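Long-range contact in exotoxin 6 (Staphylococcus aureus subsp. aureus Mu50, PDB 4ZYS), which is a staphylococcal superantigen-like exotoxin of undetermined function, probably a secreted protein that acts on host immune defences as its relatives do: residues T104-I109 against I189-V194. Numbering follows the deposited sequence.
Sequences TPILEI and IQKILV
Strands 106-109 and 189-194 run parallel, their axes 8° apart, and I106 and E108 each bond through both N and O to the flanking residues Q190, I192 and V194. The I192 N to I106 O bond is short (2.7 Å) but bent, 139° at the hydrogen, whereas V194 N to E108 O is nearly straight at 164°. I192 O takes E108 N and also a water, which donates to E108 OE1 (2.7 Å) as well and so links the carboxylate to the neighbouring strand.

On the buried face, L107 crosses I192 obliquely, and its CD1 reaches I192 CG2 at 3.7 Å and V194 CG2 at 4.1 Å. P105 lies alongside I189 and I192, its CB 3.8 Å from I189 CG2 and its CG meeting I192 CD1. L137 of helix 130-145 covers L107 and I192. On the other face, the more exposed one, I106 CB touches K191 CG (4.0 Å) and E108 CB meets L193 CD1.

Q190 and K191 both pair with T160 in a classic beta bulge on the far side of 189-194. The parallel pairing of 106-111 with the central strand 189-196 of a mixed sheet, packed on helix 130-145, is characteristic of the beta-grasp domain of staphylococcal and streptococcal toxins.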
# COMPACT_ATOMS: atom_id res chain seq x y z
N THR A 104 4.43 4.35 16.43
CA THR A 104 5.72 4.63 15.80
C THR A 104 6.57 3.38 15.82
O THR A 104 7.37 3.18 16.73
CB THR A 104 6.41 5.84 16.45
OG1 THR A 104 6.68 5.53 17.81
CG2 THR A 104 5.58 7.09 16.37
N PRO A 105 6.43 2.50 14.81
CA PRO A 105 7.31 1.32 14.77
C PRO A 105 8.75 1.75 14.45
O PRO A 105 8.97 2.89 14.03
CB PRO A 105 6.70 0.48 13.65
CG PRO A 105 6.08 1.47 12.73
CD PRO A 105 5.56 2.57 13.61
N ILE A 106 9.72 0.87 14.65
CA ILE A 106 11.09 1.20 14.30
C ILE A 106 11.16 1.19 12.80
O ILE A 106 10.60 0.29 12.18
CB ILE A 106 12.12 0.20 14.93
CG1 ILE A 106 12.25 0.39 16.45
CG2 ILE A 106 13.50 0.25 14.25
CD1 ILE A 106 12.37 1.83 16.94
N LEU A 107 11.74 2.23 12.20
CA LEU A 107 11.93 2.24 10.75
C LEU A 107 13.39 2.46 10.49
O LEU A 107 13.95 3.46 10.92
CB LEU A 107 11.06 3.27 9.97
CG LEU A 107 11.48 3.47 8.50
CD1 LEU A 107 11.21 2.20 7.63
CD2 LEU A 107 10.89 4.73 7.90
N GLU A 108 14.02 1.52 9.81
CA GLU A 108 15.43 1.63 9.43
C GLU A 108 15.55 1.45 7.94
O GLU A 108 14.87 0.60 7.38
CB GLU A 108 16.30 0.62 10.17
CG GLU A 108 16.50 0.91 11.65
CD GLU A 108 17.36 -0.14 12.31
OE1 GLU A 108 16.96 -1.33 12.31
OE2 GLU A 108 18.46 0.21 12.79
N ILE A 109 16.41 2.25 7.31
CA ILE A 109 16.69 2.16 5.87
C ILE A 109 18.18 1.89 5.70
O ILE A 109 19.01 2.65 6.20
CB ILE A 109 16.18 3.40 5.07
CG1 ILE A 109 14.66 3.64 5.31
CG2 ILE A 109 16.50 3.24 3.55
CD1 ILE A 109 13.98 4.66 4.46
N ILE A 189 2.45 -3.63 14.31
CA ILE A 189 3.70 -3.45 13.55
C ILE A 189 4.81 -2.99 14.53
O ILE A 189 4.65 -1.94 15.16
CB ILE A 189 3.53 -2.46 12.36
CG1 ILE A 189 2.47 -2.97 11.35
CG2 ILE A 189 4.88 -2.16 11.68
CD1 ILE A 189 1.86 -1.90 10.46
N GLN A 190 5.90 -3.79 14.68
CA GLN A 190 6.99 -3.49 15.61
C GLN A 190 8.21 -2.81 14.96
O GLN A 190 8.73 -1.82 15.49
CB GLN A 190 7.48 -4.77 16.32
CG GLN A 190 6.80 -5.04 17.63
CD GLN A 190 7.27 -4.20 18.78
OE1 GLN A 190 6.92 -3.01 18.89
NE2 GLN A 190 7.96 -4.82 19.73
N LYS A 191 8.71 -3.41 13.86
CA LYS A 191 9.90 -2.99 13.14
C LYS A 191 9.67 -3.03 11.65
O LYS A 191 8.96 -3.91 11.17
CB LYS A 191 11.08 -3.94 13.46
CG LYS A 191 11.74 -3.79 14.80
CD LYS A 191 12.97 -4.70 14.82
CE LYS A 191 14.07 -4.23 15.73
NZ LYS A 191 15.29 -5.09 15.63
N ILE A 192 10.32 -2.13 10.93
CA ILE A 192 10.32 -2.07 9.48
C ILE A 192 11.77 -1.87 9.03
O ILE A 192 12.50 -1.04 9.58
CB ILE A 192 9.36 -1.00 8.87
CG1 ILE A 192 7.90 -1.19 9.35
CG2 ILE A 192 9.44 -0.99 7.31
CD1 ILE A 192 6.97 0.07 9.05
N LEU A 193 12.18 -2.66 8.05
CA LEU A 193 13.48 -2.55 7.46
C LEU A 193 13.32 -2.41 5.97
O LEU A 193 12.60 -3.20 5.37
CB LEU A 193 14.37 -3.79 7.82
CG LEU A 193 15.79 -3.82 7.18
CD1 LEU A 193 16.66 -2.69 7.72
CD2 LEU A 193 16.46 -5.16 7.41
N VAL A 194 13.95 -1.39 5.38
CA VAL A 194 13.99 -1.21 3.92
C VAL A 194 15.45 -1.39 3.52
O VAL A 194 16.26 -0.56 3.88
CB VAL A 194 13.41 0.15 3.42
CG1 VAL A 194 13.39 0.19 1.90
CG2 VAL A 194 12.01 0.41 3.98
O HOH W 1 14.37 -2.04 11.84